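PDB 3S9F: tryparedoxin from Leishmania major, which probably acts as a thioredoxin-fold disulfide reductase, working with tryparedoxin peroxidase in the parasite's detoxification pathway. Local coordinates for residues Leu32-Gln37 / Ala41-Leu46; Val51-Ser56 / Lys122-Glu127; Phe73-His78 / Lys103-Ser108; Ile85-Trp90 / Asp95-Tyr100. One frame throughout, in Å; residues are numbered along the deposited sequence. Where two conformers were deposited one is given.

Contact 1: Leu32-Gln37 / Ala41-Leu46; sequences LKLRKQ and ADMDSL
Leu34 and Ala41 form an antiparallel hydrogen-bonded pair in the beta-hairpin of strands 34-36 and 39-41, at the margin of the mixed sheet of this thioredoxin fold. Strand 39-41 is outermost within the chain, while 34-36 continues the sheet inward to strand 107-108. The two backbone bonds of the pair are unequal. Ala41 N donates to Leu34 O over 2.6 Å, nearly straight at the hydrogen (166°), whereas the return bond from Leu34 N to Ala41 O is 3.1 Å long and bent to 137°.

Past the pair, the chain of 41-46 leaves the sheet and its side chains take over. Lys33 and Asp42 lie side by side and point the same way. The lysine chain is bent at chi2 (-44°), which brings CD, CE and NZ alongside the carboxylate, and NZ closes a salt bridge to Asp42 OD1 at 3.0 Å, almost in line with the C-O bond. Asp42 is exposed, so the bridge lies at the protein surface.

Met43 packs on the buried Leu34. Its chain, bent at chi2 and chi3, crosses Leu34 at about a right angle and lays its methyl against the isobutyl group, CE to CG being 3.7 Å. Leu28 of the second subunit packs on both Leu32 and Met43, placing this patch in the dimer interface. The same methyl covers a backbone carbonyl that has no polar partner in the model, Met43 CE lying 3.6 Å from Leu32 O.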
# COMPACT_ATOMS: atom_id res chain seq x y z
N LEU A 32 -0.45 -1.80 -4.70
CA LEU A 32 0.04 -3.09 -4.23
C LEU A 32 -0.65 -4.18 -5.03
O LEU A 32 -1.87 -4.19 -5.16
CB LEU A 32 -0.25 -3.27 -2.74
CG LEU A 32 0.26 -4.54 -2.06
CD1 LEU A 32 1.74 -4.38 -1.76
CD2 LEU A 32 -0.52 -4.79 -0.78
N LYS A 33 0.13 -5.11 -5.56
CA LYS A 33 -0.49 -6.24 -6.22
C LYS A 33 -0.54 -7.38 -5.19
O LYS A 33 0.45 -7.65 -4.53
CB LYS A 33 0.26 -6.61 -7.50
CG LYS A 33 0.36 -5.48 -8.55
CD LYS A 33 -0.97 -4.72 -8.74
CE LYS A 33 -0.78 -3.49 -9.64
NZ LYS A 33 -1.94 -2.54 -9.54
N LEU A 34 -1.72 -7.94 -4.97
CA LEU A 34 -1.86 -9.10 -4.09
C LEU A 34 -1.56 -10.37 -4.86
O LEU A 34 -1.82 -10.47 -6.07
CB LEU A 34 -3.26 -9.16 -3.48
CG LEU A 34 -3.66 -8.04 -2.52
CD1 LEU A 34 -5.14 -8.18 -2.15
CD2 LEU A 34 -2.74 -7.99 -1.27
N ARG A 35 -0.98 -11.35 -4.17
CA ARG A 35 -0.75 -12.66 -4.74
C ARG A 35 -2.09 -13.43 -4.86
O ARG A 35 -2.91 -13.39 -3.95
CB ARG A 35 0.23 -13.38 -3.81
CG ARG A 35 0.58 -14.74 -4.18
CD ARG A 35 1.95 -14.83 -4.79
NE ARG A 35 2.11 -16.24 -5.09
CZ ARG A 35 3.06 -17.03 -4.62
NH1 ARG A 35 3.04 -18.31 -4.97
NH2 ARG A 35 4.04 -16.55 -3.85
N LYS A 36 -2.26 -14.16 -5.96
CA LYS A 36 -3.36 -15.11 -6.11
C LYS A 36 -2.75 -16.34 -6.71
O LYS A 36 -2.62 -16.45 -7.90
CB LYS A 36 -4.45 -14.58 -7.01
CG LYS A 36 -5.57 -15.55 -7.13
CD LYS A 36 -6.66 -15.02 -7.99
CE LYS A 36 -7.74 -16.03 -8.12
NZ LYS A 36 -8.69 -15.58 -9.11
N GLN A 37 -2.35 -17.26 -5.85
CA GLN A 37 -1.61 -18.43 -6.26
C GLN A 37 -0.38 -18.03 -7.04
O GLN A 37 0.45 -17.29 -6.54
CB GLN A 37 -2.48 -19.39 -7.04
CG GLN A 37 -3.41 -20.20 -6.15
CD GLN A 37 -4.42 -19.33 -5.45
OE1 GLN A 37 -5.21 -18.67 -6.09
NE2 GLN A 37 -4.39 -19.33 -4.13
N ALA A 41 -2.81 -10.21 -8.49
CA ALA A 41 -4.08 -9.60 -8.88
C ALA A 41 -4.27 -8.18 -8.35
O ALA A 41 -3.55 -7.73 -7.46
CB ALA A 41 -5.24 -10.48 -8.46
N ASP A 42 -5.26 -7.48 -8.92
CA ASP A 42 -5.65 -6.14 -8.49
C ASP A 42 -6.65 -6.22 -7.34
O ASP A 42 -6.93 -7.31 -6.84
CB ASP A 42 -6.24 -5.36 -9.66
CG ASP A 42 -5.19 -4.94 -10.68
OD1 ASP A 42 -4.15 -4.37 -10.26
OD2 ASP A 42 -5.40 -5.17 -11.89
N MET A 43 -7.20 -5.07 -6.93
CA MET A 43 -7.97 -4.97 -5.70
C MET A 43 -9.48 -4.75 -5.89
O MET A 43 -10.24 -4.77 -4.91
CB MET A 43 -7.39 -3.87 -4.82
CG MET A 43 -7.55 -4.12 -3.34
SD MET A 43 -6.14 -3.51 -2.43
CE MET A 43 -4.82 -4.55 -3.08
N ASP A 44 -9.89 -4.51 -7.13
CA ASP A 44 -11.30 -4.28 -7.42
C ASP A 44 -12.11 -5.52 -7.05
O ASP A 44 -13.25 -5.41 -6.59
CB ASP A 44 -11.49 -3.96 -8.91
CG ASP A 44 -10.24 -4.20 -9.72
OD1 ASP A 44 -9.34 -3.34 -9.70
OD2 ASP A 44 -10.15 -5.26 -10.39
N SER A 45 -11.50 -6.68 -7.24
CA SER A 45 -12.13 -7.96 -6.91
C SER A 45 -12.62 -8.02 -5.46
O SER A 45 -13.45 -8.88 -5.13
CB SER A 45 -11.15 -9.11 -7.20
OG SER A 45 -9.83 -8.78 -6.81
N LEU A 46 -12.13 -7.12 -4.61
CA LEU A 46 -12.58 -7.06 -3.21
C LEU A 46 -13.88 -6.27 -3.00
O LEU A 46 -14.47 -6.33 -1.91
CB LEU A 46 -11.47 -6.51 -2.30
CG LEU A 46 -10.07 -7.15 -2.29
CD1 LEU A 46 -9.24 -6.53 -1.19
CD2 LEU A 46 -10.12 -8.67 -2.12

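Contact 2: Val51-Ser56 / Lys122-Glu127; sequences VFFYFS and KKYSVE
Phe55 and Val126 meet where a helix of the thioredoxin fold ends over the central sheet, the helix being closed by a Schellman motif. Helix 114-123 gives way at Tyr124. Ser125, with positive phi, is the C-prime residue, its N bonded to Lys122 O at 3.1 Å while Val126 N returns to Thr121 O. This reversal turns Val126 inward onto strand 50-56, whose alternate residues Phe53 and Phe55 point toward it and Tyr124.

Val126 and Phe55 form a CH-pi contact. Val126 CG2 stands 3.8 Å from the centroid of the Phe55 ring and only 8° off its normal, so the methyl sits over the middle of the face, nearly equidistant from the ring carbons. The valine's two methyls divide the work: with CG1 anti to the backbone N (chi1 -176°), CG1 reaches back to Phe55 CB, at 3.9 Å, and CG2 is left to cover the ring.

Tyr124 fills in beside this pair, its side chain crossing that of Phe53 at about a right angle. Neither ring of the strand is stacked on the tyrosine; both meet it obliquely. The grip is purely apolar.

Leu120 of helix 114-123 touches both phenylalanines, and His27 of the second subunit packs on Tyr124. Phe55 also lies near, without touching, Cys60 and Cys63, which have been seen as a disulfide in this protein and are probably its redox pair, as in other thioredoxins. The looser ring contacts are Phe53 CD2 to Tyr124 CE1, 4.1 Å, and Phe55 CZ to Tyr124 CD1, 4.4 Å.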
# COMPACT_ATOMS: atom_id res chain seq x y z
N VAL A 51 -13.75 -8.80 3.92
CA VAL A 51 -12.40 -9.27 3.62
C VAL A 51 -11.74 -9.61 4.96
O VAL A 51 -11.89 -8.86 5.91
CB VAL A 51 -11.55 -8.19 2.83
CG1 VAL A 51 -10.06 -8.59 2.80
CG2 VAL A 51 -12.05 -8.02 1.39
N PHE A 52 -11.02 -10.72 5.01
CA PHE A 52 -10.32 -11.11 6.23
C PHE A 52 -8.83 -11.05 5.99
O PHE A 52 -8.36 -11.48 4.94
CB PHE A 52 -10.66 -12.56 6.59
CG PHE A 52 -12.07 -12.74 7.04
CD1 PHE A 52 -13.08 -13.04 6.12
CD2 PHE A 52 -12.39 -12.63 8.38
CE1 PHE A 52 -14.40 -13.22 6.54
CE2 PHE A 52 -13.71 -12.80 8.81
CZ PHE A 52 -14.71 -13.09 7.89
N PHE A 53 -8.10 -10.51 6.96
CA PHE A 53 -6.65 -10.76 7.00
C PHE A 53 -6.42 -11.97 7.89
O PHE A 53 -6.92 -12.03 9.02
CB PHE A 53 -5.90 -9.56 7.58
CG PHE A 53 -5.88 -8.37 6.66
CD1 PHE A 53 -5.22 -8.44 5.44
CD2 PHE A 53 -6.51 -7.19 7.03
CE1 PHE A 53 -5.18 -7.35 4.60
CE2 PHE A 53 -6.48 -6.08 6.19
CZ PHE A 53 -5.83 -6.17 4.97
N TYR A 54 -5.66 -12.96 7.40
CA TYR A 54 -5.40 -14.16 8.19
C TYR A 54 -3.93 -14.13 8.56
O TYR A 54 -3.07 -14.20 7.67
CB TYR A 54 -5.69 -15.41 7.34
CG TYR A 54 -5.44 -16.72 8.04
CD1 TYR A 54 -4.81 -17.77 7.37
CD2 TYR A 54 -5.86 -16.93 9.36
CE1 TYR A 54 -4.57 -19.02 8.03
CE2 TYR A 54 -5.63 -18.14 10.02
CZ TYR A 54 -5.00 -19.18 9.34
OH TYR A 54 -4.79 -20.36 10.00
N PHE A 55 -3.66 -13.99 9.85
CA PHE A 55 -2.28 -13.94 10.37
C PHE A 55 -1.91 -15.33 10.81
O PHE A 55 -2.55 -15.90 11.69
CB PHE A 55 -2.21 -12.95 11.55
CG PHE A 55 -2.59 -11.52 11.18
CD1 PHE A 55 -3.95 -11.12 11.12
CD2 PHE A 55 -1.62 -10.61 10.84
CE1 PHE A 55 -4.30 -9.82 10.74
CE2 PHE A 55 -1.94 -9.30 10.47
CZ PHE A 55 -3.31 -8.89 10.42
N SER A 56 -0.89 -15.92 10.17
CA SER A 56 -0.56 -17.30 10.45
C SER A 56 0.88 -17.53 9.98
O SER A 56 1.47 -16.66 9.35
CB SER A 56 -1.51 -18.23 9.69
OG SER A 56 -1.33 -19.56 10.12
N LYS A 122 0.52 -4.69 13.94
CA LYS A 122 0.48 -3.65 14.97
C LYS A 122 -0.93 -3.04 15.03
O LYS A 122 -1.51 -2.90 16.12
CB LYS A 122 1.54 -2.58 14.72
CG LYS A 122 1.50 -1.44 15.77
CD LYS A 122 2.82 -0.72 15.86
CE LYS A 122 2.91 0.05 17.17
NZ LYS A 122 4.33 0.15 17.57
N LYS A 123 -1.48 -2.72 13.87
CA LYS A 123 -2.78 -2.05 13.78
C LYS A 123 -3.88 -2.79 14.52
O LYS A 123 -4.63 -2.16 15.29
CB LYS A 123 -3.20 -1.86 12.32
CG LYS A 123 -4.58 -1.19 12.20
CD LYS A 123 -5.10 -1.13 10.76
CE LYS A 123 -6.51 -0.49 10.73
NZ LYS A 123 -6.45 0.93 11.20
N TYR A 124 -3.96 -4.10 14.28
CA TYR A 124 -5.02 -4.94 14.82
C TYR A 124 -4.62 -5.65 16.10
O TYR A 124 -5.29 -6.59 16.51
CB TYR A 124 -5.51 -5.94 13.76
CG TYR A 124 -6.19 -5.24 12.59
CD1 TYR A 124 -5.62 -5.25 11.31
CD2 TYR A 124 -7.41 -4.59 12.76
CE1 TYR A 124 -6.24 -4.61 10.23
CE2 TYR A 124 -8.05 -3.96 11.70
CZ TYR A 124 -7.46 -3.98 10.43
OH TYR A 124 -8.11 -3.32 9.40
N SER A 125 -3.51 -5.21 16.69
CA SER A 125 -3.02 -5.77 17.97
C SER A 125 -2.98 -7.29 17.91
O SER A 125 -3.49 -7.97 18.82
CB SER A 125 -3.92 -5.32 19.13
OG SER A 125 -3.94 -3.91 19.26
N VAL A 126 -2.40 -7.83 16.85
CA VAL A 126 -2.30 -9.27 16.68
C VAL A 126 -1.11 -9.76 17.50
O VAL A 126 0.05 -9.65 17.08
CB VAL A 126 -2.14 -9.68 15.20
CG1 VAL A 126 -2.14 -11.22 15.09
CG2 VAL A 126 -3.28 -9.09 14.38
N GLU A 127 -1.41 -10.31 18.67
CA GLU A 127 -0.36 -10.69 19.60
C GLU A 127 -0.02 -12.16 19.53
O GLU A 127 1.00 -12.60 20.07
CB GLU A 127 -0.75 -10.30 21.02
CG GLU A 127 -0.64 -8.82 21.27
CD GLU A 127 -1.64 -8.36 22.30
OE1 GLU A 127 -2.27 -9.24 22.94
OE2 GLU A 127 -1.79 -7.14 22.46

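Contact 3: Phe73-His78 / Lys103-Ser108; sequences FYEKHH and KMPWLS. With MG (magnesium ion), chain F.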
# COMPACT_ATOMS: atom_id res chain seq x y z
N PHE A 73 -13.79 -24.09 5.10
CA PHE A 73 -14.84 -23.08 5.26
C PHE A 73 -14.90 -22.12 4.07
O PHE A 73 -15.97 -21.81 3.57
CB PHE A 73 -14.67 -22.28 6.56
CG PHE A 73 -15.81 -21.33 6.84
CD1 PHE A 73 -15.69 -19.96 6.59
CD2 PHE A 73 -17.02 -21.82 7.34
CE1 PHE A 73 -16.77 -19.10 6.84
CE2 PHE A 73 -18.10 -20.97 7.59
CZ PHE A 73 -17.97 -19.60 7.34
N TYR A 74 -13.72 -21.66 3.63
CA TYR A 74 -13.60 -20.81 2.44
C TYR A 74 -14.10 -21.47 1.14
O TYR A 74 -14.90 -20.87 0.40
CB TYR A 74 -12.15 -20.43 2.27
CG TYR A 74 -11.84 -19.52 1.12
CD1 TYR A 74 -11.72 -18.14 1.31
CD2 TYR A 74 -11.62 -20.04 -0.15
CE1 TYR A 74 -11.39 -17.30 0.25
CE2 TYR A 74 -11.31 -19.22 -1.22
CZ TYR A 74 -11.18 -17.85 -1.01
OH TYR A 74 -10.83 -17.06 -2.08
N GLU A 75 -13.63 -22.68 0.87
CA GLU A 75 -14.06 -23.39 -0.35
C GLU A 75 -15.57 -23.52 -0.43
O GLU A 75 -16.17 -23.31 -1.49
CB GLU A 75 -13.38 -24.76 -0.45
CG GLU A 75 -11.88 -24.61 -0.77
CD GLU A 75 -11.10 -25.90 -0.60
OE1 GLU A 75 -11.68 -26.92 -0.19
OE2 GLU A 75 -9.88 -25.87 -0.86
N LYS A 76 -16.19 -23.81 0.71
CA LYS A 76 -17.62 -24.03 0.81
C LYS A 76 -18.49 -22.76 0.80
O LYS A 76 -19.60 -22.78 0.27
CB LYS A 76 -17.91 -24.80 2.10
CG LYS A 76 -17.61 -26.29 2.02
CD LYS A 76 -18.10 -26.96 3.30
CE LYS A 76 -17.27 -28.18 3.64
NZ LYS A 76 -17.35 -28.48 5.10
N HIS A 77 -17.98 -21.67 1.39
CA HIS A 77 -18.81 -20.50 1.70
C HIS A 77 -18.35 -19.15 1.16
O HIS A 77 -19.10 -18.18 1.24
CB HIS A 77 -18.96 -20.35 3.22
CG HIS A 77 -19.63 -21.51 3.88
ND1 HIS A 77 -21.00 -21.70 3.86
CD2 HIS A 77 -19.12 -22.55 4.59
CE1 HIS A 77 -21.30 -22.80 4.52
NE2 HIS A 77 -20.18 -23.33 4.97
N HIS A 78 -17.13 -19.04 0.62
CA HIS A 78 -16.65 -17.69 0.24
C HIS A 78 -17.52 -17.02 -0.83
O HIS A 78 -17.68 -15.81 -0.82
CB HIS A 78 -15.14 -17.65 -0.08
CG HIS A 78 -14.79 -18.06 -1.48
ND1 HIS A 78 -14.72 -19.38 -1.87
CD2 HIS A 78 -14.42 -17.32 -2.55
CE1 HIS A 78 -14.35 -19.43 -3.14
NE2 HIS A 78 -14.15 -18.20 -3.58
N LYS A 103 -0.96 -24.29 0.19
CA LYS A 103 -2.07 -25.05 0.77
C LYS A 103 -3.37 -24.23 0.83
O LYS A 103 -4.43 -24.75 1.16
CB LYS A 103 -1.68 -25.51 2.18
CG LYS A 103 -0.52 -26.50 2.17
CD LYS A 103 -0.12 -26.93 3.57
CE LYS A 103 0.74 -28.17 3.48
NZ LYS A 103 1.44 -28.46 4.75
N MET A 104 -3.28 -22.94 0.51
CA MET A 104 -4.42 -22.02 0.65
C MET A 104 -5.04 -21.64 -0.68
O MET A 104 -4.32 -21.44 -1.66
CB MET A 104 -3.97 -20.75 1.37
CG MET A 104 -3.40 -21.03 2.74
SD MET A 104 -2.57 -19.57 3.36
CE MET A 104 -1.96 -20.24 4.88
N PRO A 105 -6.35 -21.52 -0.73
CA PRO A 105 -7.08 -21.19 -1.96
C PRO A 105 -7.33 -19.70 -2.14
O PRO A 105 -7.92 -19.30 -3.12
CB PRO A 105 -8.42 -21.88 -1.76
CG PRO A 105 -8.59 -21.95 -0.32
CD PRO A 105 -7.24 -22.11 0.28
N TRP A 106 -6.90 -18.91 -1.17
CA TRP A 106 -7.16 -17.49 -1.18
C TRP A 106 -5.97 -16.62 -1.61
O TRP A 106 -5.08 -17.08 -2.28
CB TRP A 106 -7.71 -17.06 0.19
CG TRP A 106 -6.91 -17.54 1.31
CD1 TRP A 106 -5.68 -17.12 1.67
CD2 TRP A 106 -7.28 -18.53 2.27
NE1 TRP A 106 -5.24 -17.78 2.77
CE2 TRP A 106 -6.21 -18.65 3.17
CE3 TRP A 106 -8.40 -19.33 2.46
CZ2 TRP A 106 -6.24 -19.53 4.22
CZ3 TRP A 106 -8.42 -20.19 3.50
CH2 TRP A 106 -7.35 -20.30 4.37
N LEU A 107 -6.00 -15.35 -1.22
CA LEU A 107 -4.99 -14.37 -1.62
C LEU A 107 -3.87 -14.20 -0.60
O LEU A 107 -4.00 -14.62 0.50
CB LEU A 107 -5.64 -13.00 -1.81
CG LEU A 107 -6.87 -12.90 -2.71
CD1 LEU A 107 -7.40 -11.50 -2.84
CD2 LEU A 107 -6.51 -13.43 -4.04
N SER A 108 -2.80 -13.52 -0.98
CA SER A 108 -1.76 -13.20 0.02
C SER A 108 -1.14 -11.84 -0.25
O SER A 108 -0.98 -11.40 -1.37
CB SER A 108 -0.63 -14.27 0.04
OG SER A 108 0.32 -14.02 1.07
MG MG F . -13.33 -17.50 -5.31
O HOH W 1 -12.82 -15.30 -4.32
O HOH W 2 -11.34 -17.39 -4.60
O HOH W 3 -12.46 -16.73 -7.27
O HOH W 4 -14.83 -16.36 -5.67
O HOH W 5 -15.27 -18.74 -6.51
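Tyr74 is held between two rings. Trp106 directs the edge of its six-membered ring at one face of the phenol, an edge-to-face (T-shaped) pair with centroids 5.4 Å apart and planes at 69°; CE3 hangs over the rim of that face. On the opposite face lies the imidazole of His78, its CG above the phenol centre. Pro105 closes a third flank, its CG 3.6 Å from Tyr74 CD2, the two side chains running antiparallel alongside each other.

The ring of His78 is held by a bond back to Tyr74: ND1 donates to Tyr74 O over 2.7 Å, from the face of that carbonyl opposite His78 N. With ND1 so used, NE2 binds a magnesium ion at 2.0 Å; five waters are among its other ligands. One of them, 2.1 Å from the metal, donates to Tyr74 OH at 2.6 Å, and the hydroxyl also hydrogen-bonds Glu84 OE2, so the phenol oxygen belongs to the second shell of the site.

The contact thus joins the C-terminal end of helix 61-77 to the loop entering strand 107-108. Ile85 of the neighbouring strand 83-89 packs on Tyr74, and Leu70 and Val71 of the helix press on Trp106.

Contact 4: Ile85-Trp90 / Asp95-Tyr100; sequences IILASW and DDFNAY
Phe97, Leu87 and Ser89 carry the packing of helix 94-101 on strand 83-89, the first half of a beta-alpha-beta unit of the thioredoxin fold that is completed by strand 107-108. Leu87 and Ser89, two apart on the strand, both point toward the helix, and both meet the CD1-CE1 side of the Phe97 ring.

The two approach differently. Ser89 comes in at the ring's edge, near its plane, with CB 3.6 Å from Phe97 CD1. Leu87 meets the next carbon obliquely, CD2 lying 4.0 Å from Phe97 CE1, the leucine reaching out from the strand as the phenylalanine reaches in from the helix. Phe97 does not start out aimed at the strand; a chi1 of 165°, putting CG opposite the backbone N, swings the ring across to it. No direct hydrogen bond spans the segments, so side-chain fit does most of the joining.

The ring has company beyond the strand: Phe111 meets it at an inclination of about 55°, and Ser108 of strand 107-108 touches it, so Phe97 contacts both strands of the unit. Tyr100, a turn further along the helix, hydrogen-bonds through its hydroxyl to Ser56 and Thr67.

The hydroxyl of Ser89 takes part in a hydrogen bond with Asp91 N just after the strand. It also holds a water, 2.8 Å from Ser89 OG, which donates a weak 3.4 Å bond to Phe97 O.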
# COMPACT_ATOMS: atom_id res chain seq x y z
N ILE A 85 -10.23 -13.88 1.57
CA ILE A 85 -9.23 -13.96 2.63
C ILE A 85 -7.89 -13.56 2.06
O ILE A 85 -7.54 -13.95 0.92
CB ILE A 85 -9.16 -15.34 3.31
CG1 ILE A 85 -10.51 -15.65 4.00
CG2 ILE A 85 -8.05 -15.37 4.39
CD1 ILE A 85 -10.57 -17.04 4.64
N ILE A 86 -7.15 -12.78 2.84
CA ILE A 86 -5.80 -12.39 2.45
C ILE A 86 -4.81 -12.85 3.51
O ILE A 86 -4.89 -12.40 4.66
CB ILE A 86 -5.67 -10.84 2.30
CG1 ILE A 86 -6.65 -10.31 1.25
CG2 ILE A 86 -4.19 -10.48 1.95
CD1 ILE A 86 -6.80 -8.77 1.21
N LEU A 87 -3.90 -13.73 3.14
CA LEU A 87 -2.82 -14.14 4.05
C LEU A 87 -1.89 -12.98 4.41
O LEU A 87 -1.44 -12.25 3.53
CB LEU A 87 -2.01 -15.29 3.44
CG LEU A 87 -0.80 -15.75 4.27
CD1 LEU A 87 -1.27 -16.42 5.61
CD2 LEU A 87 0.04 -16.73 3.44
N ALA A 88 -1.67 -12.79 5.73
CA ALA A 88 -0.69 -11.83 6.23
C ALA A 88 0.29 -12.67 7.04
O ALA A 88 0.12 -12.89 8.26
CB ALA A 88 -1.39 -10.78 7.09
N SER A 89 1.30 -13.14 6.33
CA SER A 89 2.15 -14.22 6.83
C SER A 89 3.21 -13.79 7.82
O SER A 89 3.91 -12.81 7.59
CB SER A 89 2.85 -14.92 5.66
OG SER A 89 3.72 -15.91 6.19
N TRP A 90 3.32 -14.54 8.91
CA TRP A 90 4.42 -14.36 9.84
C TRP A 90 5.64 -15.23 9.50
O TRP A 90 6.58 -15.31 10.29
CB TRP A 90 3.94 -14.65 11.26
CG TRP A 90 3.14 -13.53 11.90
CD1 TRP A 90 2.49 -12.48 11.28
CD2 TRP A 90 2.91 -13.37 13.30
NE1 TRP A 90 1.87 -11.68 12.24
CE2 TRP A 90 2.11 -12.22 13.48
CE3 TRP A 90 3.30 -14.11 14.43
CZ2 TRP A 90 1.70 -11.78 14.75
CZ3 TRP A 90 2.90 -13.68 15.68
CH2 TRP A 90 2.09 -12.53 15.83
N ASP A 95 10.85 -19.72 1.31
CA ASP A 95 10.43 -21.05 0.88
C ASP A 95 9.33 -21.64 1.77
O ASP A 95 8.39 -22.26 1.26
CB ASP A 95 11.61 -22.02 0.69
CG ASP A 95 12.42 -22.22 1.96
OD1 ASP A 95 12.20 -21.54 2.99
OD2 ASP A 95 13.33 -23.08 1.90
N ASP A 96 9.42 -21.39 3.08
CA ASP A 96 8.36 -21.79 4.02
C ASP A 96 7.08 -21.02 3.74
O ASP A 96 5.98 -21.57 3.82
CB ASP A 96 8.76 -21.50 5.49
CG ASP A 96 10.01 -22.21 5.93
OD1 ASP A 96 10.34 -23.26 5.35
OD2 ASP A 96 10.64 -21.73 6.89
N PHE A 97 7.21 -19.73 3.43
CA PHE A 97 6.05 -18.91 3.06
C PHE A 97 5.33 -19.55 1.87
O PHE A 97 4.10 -19.69 1.88
CB PHE A 97 6.50 -17.49 2.69
CG PHE A 97 5.46 -16.69 1.98
CD1 PHE A 97 4.52 -15.97 2.69
CD2 PHE A 97 5.40 -16.69 0.58
CE1 PHE A 97 3.51 -15.22 2.02
CE2 PHE A 97 4.43 -15.96 -0.09
CZ PHE A 97 3.47 -15.22 0.61
N ASN A 98 6.11 -19.93 0.85
CA ASN A 98 5.49 -20.49 -0.36
C ASN A 98 4.88 -21.88 -0.16
O ASN A 98 3.81 -22.17 -0.71
CB ASN A 98 6.44 -20.45 -1.56
CG ASN A 98 6.43 -19.11 -2.24
OD1 ASN A 98 5.42 -18.70 -2.81
ND2 ASN A 98 7.56 -18.40 -2.17
N ALA A 99 5.56 -22.71 0.63
CA ALA A 99 5.09 -24.10 0.94
C ALA A 99 3.71 -24.03 1.63
O ALA A 99 2.81 -24.84 1.36
CB ALA A 99 6.08 -24.82 1.83
N TYR A 100 3.59 -23.07 2.54
CA TYR A 100 2.37 -22.86 3.33
C TYR A 100 1.26 -22.22 2.52
O TYR A 100 0.11 -22.68 2.56
CB TYR A 100 2.70 -22.05 4.59
CG TYR A 100 1.59 -21.94 5.64
CD1 TYR A 100 0.74 -23.02 5.92
CD2 TYR A 100 1.44 -20.77 6.36
CE1 TYR A 100 -0.28 -22.89 6.91
CE2 TYR A 100 0.45 -20.64 7.35
CZ TYR A 100 -0.38 -21.69 7.61
OH TYR A 100 -1.33 -21.56 8.58
O HOH W 6 3.17 -18.27 4.81

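How the contacts relate
The four contacts illustrate how one sheet gathers separate pieces of a thioredoxin fold. Contacts 1 and 3 meet on neighbouring strands, where Arg35 N lies 2.8 Å from Ser108 O; contact 3 continues into contact 4 through Leu107 O and Leu87 N, 2.8 Å apart, and contact 4 into contact 2 through Phe52 O and Ile86 N, also 2.8 Å. Contacts 1 and 2, with centres about 18 Å apart, both reach the second subunit, whereas contact 3 carries the His78 magnesium site and no other protein chain of the assembly touches it. Toward the probable redox cysteines, contacts 2 and 4 converge: Ser56 OG lies 2.5 Å from Tyr100 OH, and Tyr100 also packs on Cys63.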